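Lmaj004091aaa (Leishmania major, PDB 1XTP) probably transfers methyl groups from S-adenosyl-L-methionine to the alpha-amino group of proteins that begin with X-Pro-Lys. Local coordinates at residues Ile162-Gln165 / Trp166-Ile169. Numbering follows the deposited sequence.
Sequences IVIQ and WTAI. With SAI (S-adenosyl-L-homoselenocysteine), chain B.
The Trp166 indole has the amide of Gln165 over one face, with NE2 3.2 Å above the ring plane and displaced toward the rim of the six-membered ring; near the plane, at the ring's edge, comes the carboxylate O of the bound S-adenosyl-L-homoselenocysteine. This is the carboxy-terminal end of strand 159-165 in a Rossmann-like methyltransferase fold, where the loop leading to helix 173-186 passes alongside the bound ligand. Gln165 and Trp166 run side by side in the same direction, and their amide and ring planes stand 61° apart, so a nitrogen rather than the flat amide meets the ring. With CG anti to the backbone N (chi1 171°) and the chain extended beyond it, the glutamine is long enough to place NE2 over the six-membered ring, from where it also hydrogen-bonds Asp78, while Trp166 NE1 is bonded to Asn198; these bonds help hold both flat groups in place. Trp166 itself turns the chain with positive phi (55°) at the strand end, and Gln165 O accepts a hydrogen bond from the ligand's amino N at 3.0 Å. Beyond the turn, Thr167 offers two different branches: methyl CG2 packs tightly, 3.5 Å from Ile164 CG2, whereas hydroxyl OG1 faces the ribose. Ala168, with a single methyl group, places CB 3.9 Å from the same Ile164 CG2. A water links the two sides of the bend, accepting from Ala168 N at 2.8 Å and donating weakly to Ile164 O. At the ribose, Thr167 OG1 donates to O4' of the ligand over 3.1 Å.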
ATOM      1  N   ILE A 162       6.801   5.175  -7.281  1.00 25.98           N
ATOM      2  CA  ILE A 162       5.382   4.993  -6.998  1.00 25.76           C
ATOM      3  C   ILE A 162       5.269   4.363  -5.617  1.00 23.67           C
ATOM      4  O   ILE A 162       5.617   3.202  -5.411  1.00 22.84           O
ATOM      5  CB  ILE A 162       4.676   4.122  -8.060  1.00 24.74           C
ATOM      6  CG1 ILE A 162       4.795   4.772  -9.438  1.00 28.19           C
ATOM      7  CG2 ILE A 162       3.195   3.897  -7.683  1.00 28.22           C
ATOM      8  CD1 ILE A 162       4.212   3.959 -10.560  1.00 29.01           C
ATOM      9  N   VAL A 163       4.785   5.166  -4.683  1.00 24.18           N
ATOM     10  CA  VAL A 163       4.695   4.802  -3.287  1.00 24.98           C
ATOM     11  C   VAL A 163       3.339   4.149  -2.947  1.00 24.26           C
ATOM     12  O   VAL A 163       2.305   4.728  -3.185  1.00 22.95           O
ATOM     13  CB  VAL A 163       4.906   6.067  -2.412  1.00 22.30           C
ATOM     14  CG1 VAL A 163       4.763   5.726  -0.946  1.00 26.41           C
ATOM     15  CG2 VAL A 163       6.281   6.641  -2.701  1.00 23.80           C
ATOM     16  N   ILE A 164       3.369   2.935  -2.401  1.00 25.05           N
ATOM     17  CA  ILE A 164       2.167   2.257  -1.938  1.00 22.21           C
ATOM     18  C   ILE A 164       2.440   1.796  -0.500  1.00 21.09           C
ATOM     19  O   ILE A 164       3.010   0.731  -0.260  1.00 24.60           O
ATOM     20  CB  ILE A 164       1.787   1.056  -2.855  1.00 24.20           C
ATOM     21  CG1 ILE A 164       1.826   1.439  -4.348  1.00 22.62           C
ATOM     22  CG2 ILE A 164       0.391   0.510  -2.490  1.00 26.37           C
ATOM     23  CD1 ILE A 164       1.565   0.270  -5.297  1.00 22.45           C
ATOM     24  N   GLN A 165       2.046   2.614   0.461  1.00 23.55           N
ATOM     25  CA  GLN A 165       2.338   2.350   1.858  1.00 26.12           C
ATOM     26  C   GLN A 165       1.076   2.351   2.671  1.00 26.15           C
ATOM     27  O   GLN A 165       0.316   3.322   2.625  1.00 26.57           O
ATOM     28  CB  GLN A 165       3.293   3.397   2.428  1.00 26.32           C
ATOM     29  CG  GLN A 165       3.454   3.271   3.954  1.00 29.12           C
ATOM     30  CD  GLN A 165       4.747   3.877   4.497  1.00 27.41           C
ATOM     31  OE1 GLN A 165       5.554   4.438   3.749  1.00 25.63           O
ATOM     32  NE2 GLN A 165       4.947   3.753   5.820  1.00 24.07           N
ATOM     33  N   TRP A 166       0.873   1.270   3.426  1.00 25.54           N
ATOM     34  CA  TRP A 166      -0.267   1.127   4.341  1.00 26.89           C
ATOM     35  C   TRP A 166      -1.630   1.320   3.631  1.00 26.09           C
ATOM     36  O   TRP A 166      -2.589   1.834   4.202  1.00 28.54           O
ATOM     37  CB  TRP A 166      -0.100   2.049   5.564  1.00 29.30           C
ATOM     38  CG  TRP A 166       0.910   1.521   6.583  1.00 28.96           C
ATOM     39  CD1 TRP A 166       1.134   0.220   6.914  1.00 30.49           C
ATOM     40  CD2 TRP A 166       1.802   2.296   7.390  1.00 29.11           C
ATOM     41  NE1 TRP A 166       2.124   0.130   7.864  1.00 32.07           N
ATOM     42  CE2 TRP A 166       2.547   1.391   8.181  1.00 27.05           C
ATOM     43  CE3 TRP A 166       2.044   3.667   7.525  1.00 30.77           C
ATOM     44  CZ2 TRP A 166       3.515   1.810   9.092  1.00 30.31           C
ATOM     45  CZ3 TRP A 166       3.016   4.084   8.429  1.00 30.93           C
ATOM     46  CH2 TRP A 166       3.739   3.154   9.202  1.00 30.52           C
ATOM     47  N   THR A 167      -1.702   0.876   2.384  1.00 25.69           N
ATOM     48  CA  THR A 167      -2.895   1.085   1.579  1.00 25.65           C
ATOM     49  C   THR A 167      -3.240  -0.140   0.729  1.00 24.52           C
ATOM     50  O   THR A 167      -4.404  -0.388   0.457  1.00 24.99           O
ATOM     51  CB  THR A 167      -2.764   2.410   0.758  1.00 24.51           C
ATOM     52  OG1 THR A 167      -4.050   2.846   0.293  1.00 25.05           O
ATOM     53  CG2 THR A 167      -1.776   2.257  -0.399  1.00 21.74           C
ATOM     54  N   ALA A 168      -2.271  -0.958   0.352  1.00 25.22           N
ATOM     55  CA  ALA A 168      -2.617  -2.131  -0.461  1.00 25.22           C
ATOM     56  C   ALA A 168      -3.386  -3.199   0.335  1.00 24.99           C
ATOM     57  O   ALA A 168      -3.856  -4.173  -0.235  1.00 25.83           O
ATOM     58  CB  ALA A 168      -1.396  -2.704  -1.094  1.00 28.32           C
ATOM     59  N   ILE A 169      -3.504  -3.008   1.642  1.00 22.16           N
ATOM     60  CA  ILE A 169      -4.369  -3.821   2.494  1.00 24.14           C
ATOM     61  C   ILE A 169      -5.854  -3.735   2.113  1.00 24.04           C
ATOM     62  O   ILE A 169      -6.619  -4.658   2.402  1.00 24.57           O
ATOM     63  CB  ILE A 169      -4.206  -3.464   4.005  1.00 26.36           C
ATOM     64  CG1 ILE A 169      -4.589  -1.998   4.287  1.00 27.89           C
ATOM     65  CG2 ILE A 169      -2.761  -3.709   4.469  1.00 29.13           C
ATOM     66  CD1 ILE A 169      -4.750  -1.673   5.763  1.00 29.53           C
TER
HETATM   67  N   SAI B 401      -0.199   6.256   2.740  1.00 31.77           N
HETATM   68  CA  SAI B 401      -0.480   7.313   3.754  1.00 30.13           C
HETATM   69  CB  SAI B 401      -1.836   7.081   4.386  1.00 31.24           C
HETATM   70  CG  SAI B 401      -2.014   5.774   5.144  1.00 31.74           C
HETATM   71 SE   SAI B 401      -3.842   5.686   5.874  0.85 32.69          SE
HETATM   72  C   SAI B 401       0.530   7.335   4.890  1.00 30.14           C
HETATM   73  O   SAI B 401       1.255   6.363   5.103  1.00 27.46           O
HETATM   74  OXT SAI B 401       0.615   8.309   5.638  1.00 29.66           O
HETATM   75  C5' SAI B 401      -4.628   4.626   4.406  1.00 32.32           C
HETATM   76  C4' SAI B 401      -5.179   5.489   3.266  1.00 26.64           C
HETATM   77  O4' SAI B 401      -5.609   4.635   2.247  1.00 26.96           O
HETATM   78  C3' SAI B 401      -6.388   6.338   3.629  1.00 25.27           C
HETATM   79  O3' SAI B 401      -6.181   7.675   3.254  1.00 24.13           O
HETATM   80  C2' SAI B 401      -7.551   5.775   2.848  1.00 22.53           C
HETATM   81  O2' SAI B 401      -8.486   6.768   2.452  1.00 22.49           O
HETATM   82  C1' SAI B 401      -6.787   5.190   1.686  1.00 24.91           C
HETATM   83  N9  SAI B 401      -7.496   4.159   0.943  1.00 26.98           N
HETATM   84  C8  SAI B 401      -8.433   3.274   1.429  1.00 25.78           C
HETATM   85  N7  SAI B 401      -8.822   2.496   0.422  1.00 20.23           N
HETATM   86  C5  SAI B 401      -8.136   2.863  -0.702  1.00 29.15           C
HETATM   87  C6  SAI B 401      -8.145   2.384  -2.010  1.00 26.42           C
HETATM   88  N6  SAI B 401      -8.953   1.375  -2.341  1.00 21.72           N
HETATM   89  N1  SAI B 401      -7.322   2.970  -2.957  1.00 26.22           N
HETATM   90  C2  SAI B 401      -6.498   4.037  -2.621  1.00 26.26           C
HETATM   91  N3  SAI B 401      -6.489   4.495  -1.315  1.00 25.90           N
HETATM   92  C4  SAI B 401      -7.289   3.909  -0.381  1.00 28.74           C
HETATM   93  O   HOH W   1       0.403  -0.550   0.958  1.00 20.13           O